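Local coordinates for TssK (Serratia sp. FS14, PDB 5Y0E), which probably serves as a trimeric baseplate subunit of the bacterial type VI secretion system, joining the baseplate to the membrane complex, at residues N316-T321 with R341-V346; L320-R325 with N330-Q335; F345-R350 with F424-A429. All coordinates share one frame; numbering follows the deposited sequence.

Contact 1. Residues N316-T321 with R341-V346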
loop_
_atom_site.group_PDB
_atom_site.type_symbol
_atom_site.label_atom_id
_atom_site.label_comp_id
_atom_site.label_asym_id
_atom_site.label_seq_id
_atom_site.Cartn_x
_atom_site.Cartn_y
_atom_site.Cartn_z
ATOM N N ASN A 316 -24.576 13.546 -13.819
ATOM C CA ASN A 316 -25.555 13.367 -14.882
ATOM C C ASN A 316 -25.533 11.972 -15.470
ATOM O O ASN A 316 -26.486 11.590 -16.149
ATOM C CB ASN A 316 -25.313 14.362 -16.002
ATOM C CG ASN A 316 -25.594 15.766 -15.583
ATOM O OD1 ASN A 316 -25.999 16.014 -14.452
ATOM N ND2 ASN A 316 -25.362 16.702 -16.480
ATOM N N ALA A 317 -24.472 11.206 -15.230
ATOM C CA ALA A 317 -24.306 9.906 -15.850
ATOM C C ALA A 317 -23.316 9.103 -15.029
ATOM O O ALA A 317 -22.525 9.663 -14.276
ATOM C CB ALA A 317 -23.826 10.040 -17.294
ATOM N N ILE A 318 -23.386 7.788 -15.152
ATOM C CA ILE A 318 -22.544 6.879 -14.415
ATOM C C ILE A 318 -22.259 5.684 -15.263
ATOM O O ILE A 318 -23.150 5.113 -15.795
ATOM C CB ILE A 318 -23.256 6.423 -13.145
ATOM C CG1 ILE A 318 -23.165 7.489 -12.088
ATOM C CG2 ILE A 318 -22.613 5.200 -12.569
ATOM C CD1 ILE A 318 -24.188 7.339 -11.010
ATOM N N GLN A 319 -21.009 5.295 -15.390
ATOM C CA GLN A 319 -20.677 4.166 -16.217
ATOM C C GLN A 319 -20.819 2.878 -15.457
ATOM O O GLN A 319 -20.514 2.814 -14.310
ATOM C CB GLN A 319 -19.268 4.313 -16.742
ATOM C CG GLN A 319 -18.842 3.256 -17.713
ATOM C CD GLN A 319 -17.562 3.602 -18.391
ATOM O OE1 GLN A 319 -16.972 4.606 -18.112
ATOM N NE2 GLN A 319 -17.130 2.767 -19.281
ATOM N N LEU A 320 -21.282 1.837 -16.107
ATOM C CA LEU A 320 -21.426 0.589 -15.431
ATOM C C LEU A 320 -20.415 -0.360 -15.989
ATOM O O LEU A 320 -20.264 -0.455 -17.165
ATOM C CB LEU A 320 -22.809 0.037 -15.668
ATOM C CG LEU A 320 -23.889 0.337 -14.651
ATOM C CD1 LEU A 320 -23.964 1.799 -14.303
ATOM C CD2 LEU A 320 -25.212 -0.114 -15.211
ATOM N N THR A 321 -19.726 -1.078 -15.134
ATOM C CA THR A 321 -18.728 -2.008 -15.580
ATOM C C THR A 321 -19.321 -3.303 -16.066
ATOM O O THR A 321 -20.072 -3.935 -15.376
ATOM C CB THR A 321 -17.782 -2.354 -14.441
ATOM O OG1 THR A 321 -17.514 -1.183 -13.680
ATOM C CG2 THR A 321 -16.503 -2.894 -14.973
ATOM N N ARG A 341 -35.069 3.426 -12.398
ATOM C CA ARG A 341 -36.245 4.196 -12.666
ATOM C C ARG A 341 -35.872 5.646 -12.911
ATOM O O ARG A 341 -36.654 6.402 -13.454
ATOM C CB ARG A 341 -37.228 4.041 -11.520
ATOM C CG ARG A 341 -38.544 4.781 -11.663
ATOM C CD ARG A 341 -39.468 4.486 -10.487
ATOM N NE ARG A 341 -38.935 4.994 -9.222
ATOM C CZ ARG A 341 -39.058 6.247 -8.789
ATOM N NH1 ARG A 341 -39.693 7.157 -9.517
ATOM N NH2 ARG A 341 -38.536 6.587 -7.619
ATOM N N ASP A 342 -34.661 6.027 -12.535
ATOM C CA ASP A 342 -34.192 7.392 -12.732
ATOM C C ASP A 342 -33.192 7.561 -13.867
ATOM O O ASP A 342 -32.856 8.668 -14.240
ATOM C CB ASP A 342 -33.522 7.885 -11.465
ATOM C CG ASP A 342 -34.454 7.928 -10.309
ATOM O OD1 ASP A 342 -35.660 7.858 -10.552
ATOM O OD2 ASP A 342 -33.995 8.036 -9.167
ATOM N N PHE A 343 -32.721 6.459 -14.419
ATOM C CA PHE A 343 -31.712 6.537 -15.440
ATOM C C PHE A 343 -32.040 5.897 -16.753
ATOM O O PHE A 343 -32.772 4.951 -16.821
ATOM C CB PHE A 343 -30.451 5.845 -14.936
ATOM C CG PHE A 343 -29.735 6.592 -13.871
ATOM C CD1 PHE A 343 -30.137 6.504 -12.570
ATOM C CD2 PHE A 343 -28.670 7.376 -14.176
ATOM C CE1 PHE A 343 -29.493 7.195 -11.586
ATOM C CE2 PHE A 343 -28.019 8.069 -13.207
ATOM C CZ PHE A 343 -28.430 7.976 -11.903
ATOM N N GLY A 344 -31.468 6.448 -17.804
ATOM C CA GLY A 344 -31.572 5.867 -19.119
ATOM C C GLY A 344 -30.405 4.906 -19.265
ATOM O O GLY A 344 -29.485 4.882 -18.473
ATOM N N PHE A 345 -30.400 4.119 -20.315
ATOM C CA PHE A 345 -29.314 3.166 -20.437
ATOM C C PHE A 345 -28.886 3.046 -21.887
ATOM O O PHE A 345 -29.731 2.911 -22.775
ATOM C CB PHE A 345 -29.739 1.822 -19.862
ATOM C CG PHE A 345 -29.923 1.851 -18.382
ATOM C CD1 PHE A 345 -28.857 1.613 -17.537
ATOM C CD2 PHE A 345 -31.148 2.147 -17.826
ATOM C CE1 PHE A 345 -29.015 1.652 -16.167
ATOM C CE2 PHE A 345 -31.308 2.189 -16.456
ATOM C CZ PHE A 345 -30.240 1.943 -15.626
ATOM N N VAL A 346 -27.577 3.120 -22.123
ATOM C CA VAL A 346 -27.024 3.152 -23.472
ATOM C C VAL A 346 -25.840 2.202 -23.564
ATOM O O VAL A 346 -25.027 2.102 -22.642
ATOM C CB VAL A 346 -26.584 4.571 -23.892
ATOM C CG1 VAL A 346 -26.154 4.570 -25.318
ATOM C CG2 VAL A 346 -27.689 5.556 -23.721
#
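Ile318 and Phe343 touch by their side chains, while several backbone hydrogen bonds of both segments go to a third strand, 436-443, which lies between them. On one flank of that strand Ile318 is hydrogen-bonded to Ala441 and Leu320 to Phe439; on the other, Gly344 is hydrogen-bonded to Ile442. What passes between 316-321 and 341-346 is therefore purely apolar. Ile318 is extended beyond CB, its CD1 anti to CA (chi2 161°), which carries this methyl toward the far end of the Phe343 ring, where it lies 4.4 Å from Phe343 CZ at an oblique angle. Both strands belong to one antiparallel sheet with 436-443 between them, so this is contact between next-nearest strands, made over one face of the sheet. The aromatic side chains are long enough to bridge the intervening strand. Phe345, which touches Ala441 of that strand, does so. Leu320 meets its ring at the edge, near the ring plane, with Leu320 CD2 4.3 Å from Phe345 CE1. Phe345 also meets the ring of Phe424. Close to the junction of helix and strand, Asp342 O accepts a hydrogen bond from Ser444 OG; Gln335 rests against Ile318 on the other segment.

Contact 2. Residues L320-R325 with N330-Q335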
loop_
_atom_site.group_PDB
_atom_site.type_symbol
_atom_site.label_atom_id
_atom_site.label_comp_id
_atom_site.label_asym_id
_atom_site.label_seq_id
_atom_site.Cartn_x
_atom_site.Cartn_y
_atom_site.Cartn_z
ATOM N N LEU A 320 -21.282 1.837 -16.107
ATOM C CA LEU A 320 -21.426 0.589 -15.431
ATOM C C LEU A 320 -20.415 -0.360 -15.989
ATOM O O LEU A 320 -20.264 -0.455 -17.165
ATOM C CB LEU A 320 -22.809 0.037 -15.668
ATOM C CG LEU A 320 -23.889 0.337 -14.651
ATOM C CD1 LEU A 320 -23.964 1.799 -14.303
ATOM C CD2 LEU A 320 -25.212 -0.114 -15.211
ATOM N N THR A 321 -19.726 -1.078 -15.134
ATOM C CA THR A 321 -18.728 -2.008 -15.580
ATOM C C THR A 321 -19.321 -3.303 -16.066
ATOM O O THR A 321 -20.072 -3.935 -15.376
ATOM C CB THR A 321 -17.782 -2.354 -14.441
ATOM O OG1 THR A 321 -17.514 -1.183 -13.680
ATOM C CG2 THR A 321 -16.503 -2.894 -14.973
ATOM N N LEU A 322 -18.967 -3.695 -17.269
ATOM C CA LEU A 322 -19.449 -4.929 -17.805
ATOM C C LEU A 322 -18.482 -5.985 -17.366
ATOM O O LEU A 322 -17.380 -6.073 -17.853
ATOM C CB LEU A 322 -19.489 -4.869 -19.309
ATOM C CG LEU A 322 -20.605 -4.059 -19.921
ATOM C CD1 LEU A 322 -20.304 -3.932 -21.392
ATOM C CD2 LEU A 322 -21.941 -4.727 -19.722
ATOM N N VAL A 323 -18.901 -6.788 -16.415
ATOM C CA VAL A 323 -18.067 -7.852 -15.876
ATOM C C VAL A 323 -18.381 -9.134 -16.631
ATOM O O VAL A 323 -19.522 -9.602 -16.630
ATOM C CB VAL A 323 -18.287 -8.020 -14.370
ATOM C CG1 VAL A 323 -17.369 -9.074 -13.833
ATOM C CG2 VAL A 323 -18.042 -6.700 -13.658
ATOM N N GLU A 324 -17.376 -9.682 -17.299
ATOM C CA GLU A 324 -17.559 -10.906 -18.061
ATOM C C GLU A 324 -17.644 -12.094 -17.114
ATOM O O GLU A 324 -16.803 -12.247 -16.229
ATOM C CB GLU A 324 -16.403 -11.093 -19.035
ATOM C CG GLU A 324 -16.614 -12.202 -20.041
ATOM C CD GLU A 324 -15.564 -12.203 -21.135
ATOM O OE1 GLU A 324 -15.661 -13.027 -22.067
ATOM O OE2 GLU A 324 -14.634 -11.378 -21.067
ATOM N N ARG A 325 -18.660 -12.932 -17.293
ATOM C CA ARG A 325 -18.818 -14.095 -16.436
ATOM C C ARG A 325 -19.084 -15.381 -17.204
ATOM O O ARG A 325 -19.327 -16.416 -16.582
ATOM C CB ARG A 325 -19.936 -13.864 -15.409
ATOM C CG ARG A 325 -19.510 -14.242 -14.008
ATOM C CD ARG A 325 -20.280 -13.486 -12.946
ATOM N NE ARG A 325 -21.708 -13.781 -12.962
ATOM C CZ ARG A 325 -22.620 -13.059 -12.318
ATOM N NH1 ARG A 325 -22.249 -12.002 -11.609
ATOM N NH2 ARG A 325 -23.901 -13.396 -12.378
ATOM N N ASN A 330 -22.151 -10.993 -20.122
ATOM C CA ASN A 330 -21.628 -9.989 -19.208
ATOM C C ASN A 330 -22.707 -9.616 -18.209
ATOM O O ASN A 330 -23.902 -9.802 -18.447
ATOM C CB ASN A 330 -21.159 -8.722 -19.930
ATOM C CG ASN A 330 -19.924 -8.947 -20.759
ATOM O OD1 ASN A 330 -18.803 -8.763 -20.293
ATOM N ND2 ASN A 330 -20.122 -9.345 -22.007
ATOM N N VAL A 331 -22.273 -9.067 -17.087
ATOM C CA VAL A 331 -23.182 -8.674 -16.029
ATOM C C VAL A 331 -22.807 -7.278 -15.581
ATOM O O VAL A 331 -21.653 -7.025 -15.218
ATOM C CB VAL A 331 -23.145 -9.652 -14.850
ATOM C CG1 VAL A 331 -23.779 -9.028 -13.641
ATOM C CG2 VAL A 331 -23.886 -10.894 -15.220
ATOM N N ALA A 332 -23.769 -6.380 -15.615
ATOM C CA ALA A 332 -23.589 -5.002 -15.183
ATOM C C ALA A 332 -24.396 -4.831 -13.909
ATOM O O ALA A 332 -25.604 -4.600 -13.957
ATOM C CB ALA A 332 -24.039 -4.022 -16.262
ATOM N N THR A 333 -23.759 -4.863 -12.765
ATOM C CA THR A 333 -24.523 -4.656 -11.569
ATOM C C THR A 333 -24.849 -3.197 -11.506
ATOM O O THR A 333 -24.035 -2.380 -11.818
ATOM C CB THR A 333 -23.726 -5.040 -10.333
ATOM O OG1 THR A 333 -22.871 -3.960 -9.959
ATOM C CG2 THR A 333 -22.885 -6.251 -10.622
ATOM N N VAL A 334 -26.029 -2.849 -11.047
ATOM C CA VAL A 334 -26.369 -1.454 -10.880
ATOM C C VAL A 334 -26.227 -1.175 -9.412
ATOM O O VAL A 334 -26.518 -2.027 -8.601
ATOM C CB VAL A 334 -27.800 -1.206 -11.251
ATOM C CG1 VAL A 334 -28.070 -1.837 -12.584
ATOM C CG2 VAL A 334 -28.682 -1.840 -10.211
ATOM N N GLN A 335 -25.815 0.023 -9.041
ATOM C CA GLN A 335 -25.593 0.299 -7.622
ATOM C C GLN A 335 -26.755 0.825 -6.830
ATOM O O GLN A 335 -26.553 1.353 -5.753
ATOM C CB GLN A 335 -24.450 1.283 -7.455
ATOM C CG GLN A 335 -24.828 2.691 -7.838
ATOM C CD GLN A 335 -23.730 3.689 -7.566
ATOM O OE1 GLN A 335 -23.462 4.033 -6.419
ATOM N NE2 GLN A 335 -23.091 4.172 -8.631
#
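The antiparallel hairpin of strands 317-324 and 329-333 is held at its turn end by Val323 and Val331, a hydrogen-bonded pair. Val323 N donates to Val331 O at 3.0 Å and 162°, and Val331 N returns a bond to Val323 O at 2.8 Å. Val323 O has a further neighbour, since Asn330 CA approaches it at 3.4 Å in a CA-H...O contact. Glu324 and Asn330 follow as a non-hydrogen-bonded pair, with the amide oxygen Asn330 OD1 set 3.3 Å from Glu324 CA. Away from the turn the ladder gives out: Thr321 O and Val331 O, two acceptors, come near each other without bonding, in keeping with the break in strand 317-324.

Side chains take over there. Leu322 CD2 packs on Ala332 CB at 4.1 Å, and Leu320 CD2 touches both Ala332 CB and Val334 CG1, 4.2 Å from each. Leu322 continues onto Leu426 and Phe439, which places this side of the hairpin against the core. On the face of Val323 and Val331, Arg325 folds back: a bend at its third torsion (chi3 63°) lays the guanidinium across Val331, whose CG2 sits 3.7 Å above the centre of the guanidinium plane.

The chemistry thus splits along the hairpin. Directed backbone bonds fix the register near the turn, leucines and alanine pack together farther from it, and the arginine meets its valine through a flat face, a dispersion contact in which its charge probably plays little part.

Contact 3. Residues F345-R350 with F424-A429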
loop_
_atom_site.group_PDB
_atom_site.type_symbol
_atom_site.label_atom_id
_atom_site.label_comp_id
_atom_site.label_asym_id
_atom_site.label_seq_id
_atom_site.Cartn_x
_atom_site.Cartn_y
_atom_site.Cartn_z
ATOM N N PHE A 345 -30.400 4.119 -20.315
ATOM C CA PHE A 345 -29.314 3.166 -20.437
ATOM C C PHE A 345 -28.886 3.046 -21.887
ATOM O O PHE A 345 -29.731 2.911 -22.775
ATOM C CB PHE A 345 -29.739 1.822 -19.862
ATOM C CG PHE A 345 -29.923 1.851 -18.382
ATOM C CD1 PHE A 345 -28.857 1.613 -17.537
ATOM C CD2 PHE A 345 -31.148 2.147 -17.826
ATOM C CE1 PHE A 345 -29.015 1.652 -16.167
ATOM C CE2 PHE A 345 -31.308 2.189 -16.456
ATOM C CZ PHE A 345 -30.240 1.943 -15.626
ATOM N N VAL A 346 -27.577 3.120 -22.123
ATOM C CA VAL A 346 -27.024 3.152 -23.472
ATOM C C VAL A 346 -25.840 2.202 -23.564
ATOM O O VAL A 346 -25.027 2.102 -22.642
ATOM C CB VAL A 346 -26.584 4.571 -23.892
ATOM C CG1 VAL A 346 -26.154 4.570 -25.318
ATOM C CG2 VAL A 346 -27.689 5.556 -23.721
ATOM N N LEU A 347 -25.684 1.614 -24.724
ATOM C CA LEU A 347 -24.586 0.740 -25.011
ATOM C C LEU A 347 -23.733 1.357 -26.102
ATOM O O LEU A 347 -24.200 1.558 -27.173
ATOM C CB LEU A 347 -25.130 -0.554 -25.539
ATOM C CG LEU A 347 -25.225 -1.695 -24.583
ATOM C CD1 LEU A 347 -25.623 -2.882 -25.398
ATOM C CD2 LEU A 347 -23.877 -1.923 -23.958
ATOM N N ALA A 348 -22.485 1.661 -25.824
ATOM C CA ALA A 348 -21.610 2.226 -26.816
ATOM C C ALA A 348 -20.923 1.028 -27.372
ATOM O O ALA A 348 -20.309 0.316 -26.651
ATOM C CB ALA A 348 -20.620 3.151 -26.162
ATOM N N VAL A 349 -21.014 0.827 -28.672
ATOM C CA VAL A 349 -20.478 -0.358 -29.298
ATOM C C VAL A 349 -19.644 -0.102 -30.536
ATOM O O VAL A 349 -19.939 0.773 -31.291
ATOM C CB VAL A 349 -21.675 -1.245 -29.676
ATOM C CG1 VAL A 349 -21.278 -2.565 -30.283
ATOM C CG2 VAL A 349 -22.555 -1.472 -28.480
ATOM N N ARG A 350 -18.571 -0.854 -30.705
ATOM C CA ARG A 350 -17.727 -0.799 -31.884
ATOM C C ARG A 350 -17.237 -2.202 -32.118
ATOM O O ARG A 350 -17.012 -2.922 -31.190
ATOM C CB ARG A 350 -16.551 0.146 -31.721
ATOM C CG ARG A 350 -15.219 -0.559 -31.689
ATOM C CD ARG A 350 -14.132 0.188 -32.409
ATOM N NE ARG A 350 -13.573 -0.571 -33.512
ATOM C CZ ARG A 350 -13.270 -1.848 -33.477
ATOM N NH1 ARG A 350 -12.779 -2.432 -34.527
ATOM N NH2 ARG A 350 -13.464 -2.541 -32.399
ATOM N N PHE A 424 -27.971 -5.950 -14.753
ATOM C CA PHE A 424 -28.289 -6.348 -16.105
ATOM C C PHE A 424 -27.492 -7.584 -16.468
ATOM O O PHE A 424 -26.343 -7.752 -16.057
ATOM C CB PHE A 424 -27.950 -5.246 -17.103
ATOM C CG PHE A 424 -28.794 -4.013 -16.991
ATOM C CD1 PHE A 424 -28.464 -3.009 -16.104
ATOM C CD2 PHE A 424 -29.880 -3.829 -17.822
ATOM C CE1 PHE A 424 -29.219 -1.866 -16.032
ATOM C CE2 PHE A 424 -30.635 -2.694 -17.749
ATOM C CZ PHE A 424 -30.300 -1.708 -16.860
ATOM N N ALA A 425 -28.103 -8.441 -17.264
ATOM C CA ALA A 425 -27.391 -9.534 -17.895
ATOM C C ALA A 425 -27.444 -9.329 -19.396
ATOM O O ALA A 425 -28.506 -9.029 -19.948
ATOM C CB ALA A 425 -27.984 -10.887 -17.512
ATOM N N LEU A 426 -26.299 -9.470 -20.047
ATOM C CA LEU A 426 -26.197 -9.296 -21.485
ATOM C C LEU A 426 -25.498 -10.507 -22.066
ATOM O O LEU A 426 -24.408 -10.870 -21.620
ATOM C CB LEU A 426 -25.422 -8.031 -21.862
ATOM C CG LEU A 426 -25.857 -6.679 -21.298
ATOM C CD1 LEU A 426 -25.258 -6.414 -19.937
ATOM C CD2 LEU A 426 -25.481 -5.578 -22.269
ATOM N N HIS A 427 -26.112 -11.102 -23.083
ATOM C CA HIS A 427 -25.572 -12.250 -23.792
ATOM C C HIS A 427 -25.627 -11.924 -25.261
ATOM O O HIS A 427 -26.620 -11.429 -25.739
ATOM C CB HIS A 427 -26.408 -13.484 -23.536
ATOM C CG HIS A 427 -25.956 -14.685 -24.296
ATOM N ND1 HIS A 427 -26.335 -14.928 -25.593
ATOM C CD2 HIS A 427 -25.163 -15.717 -23.937
ATOM C CE1 HIS A 427 -25.793 -16.058 -26.003
ATOM N NE2 HIS A 427 -25.078 -16.558 -25.015
ATOM N N LEU A 428 -24.591 -12.267 -25.998
ATOM C CA LEU A 428 -24.529 -11.883 -27.393
ATOM C C LEU A 428 -24.057 -13.049 -28.246
ATOM O O LEU A 428 -23.036 -13.665 -27.940
ATOM C CB LEU A 428 -23.589 -10.690 -27.560
ATOM C CG LEU A 428 -23.150 -10.412 -28.999
ATOM C CD1 LEU A 428 -24.295 -9.835 -29.797
ATOM C CD2 LEU A 428 -21.978 -9.482 -28.997
ATOM N N ALA A 429 -24.805 -13.344 -29.309
ATOM C CA ALA A 429 -24.424 -14.381 -30.261
ATOM C C ALA A 429 -23.158 -14.015 -31.026
ATOM O O ALA A 429 -23.231 -13.346 -32.058
ATOM C CB ALA A 429 -25.564 -14.627 -31.239
#
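Strands 345-350 and 424-428 run alongside each other in the same direction without pairing, their closest CA atoms more than 10 Å apart at Phe345 opposite Phe424 and at Leu347 opposite Leu426. A separation of that size is bridged by side chains alone, and two pairs do the work. The larger is aromatic. Phe424 brings the edge of its ring to the face of Phe345, with the ring centroids 4.8 Å apart and the planes at 56°, an edge-to-face pair tilted well short of perpendicular. Phe424 CZ stands 3.6 Å above the plane of the Phe345 ring, over its centre, while the shortest approach, 3.5 Å, joins Phe424 CE1 and Phe345 CE1. The two residues share a first torsion: in each, CG is anti to the carbonyl carbon (chi1 -68° in Phe345, -67° in Phe424), and from facing strands this turns the two rings toward each other.

The second pair is aliphatic. Leu347 and Leu426 reach toward each other tip to tip, CD1 of Leu347 lying 4.1 Å from CD2 of Leu426. Phe439 of strand 436-443 packs beside these groups, touching Phe345 and Leu347 and meeting the Phe424 ring edge-to-face, and Leu408 lies against both phenylalanines. On the other flank Ile368 and Met366 cover Leu426.

All four residues are buried. Three strands separate 343-350 from 423-428 in the order of the antiparallel sheet, so their meeting is consistent with a strongly curved sheet that wraps a hydrophobic core, somewhat as in a partly opened barrel.

The three contacts sample one antiparallel sheet, probably strongly curved, at increasing distance between strands: neighbours in contact 2, next-nearest in contact 1, and strands with three others between them in contact 3. Chemistry changes accordingly. Only contact 2 has hydrogen bonds between its own segments, and it alone has exposed residues among those that touch, most of them near the hairpin turn; contacts 1 and 3 are buried and apolar. Contacts 1 and 2 share Leu320 of strand 317-324, whereas contacts 1 and 3 share Phe345 of strand 343-350. Contacts 2 and 3 adjoin through strands 329-333 and 423-428, where Asn330 N and Leu426 O are probably hydrogen-bonded, and through packing of Val334 on Phe424.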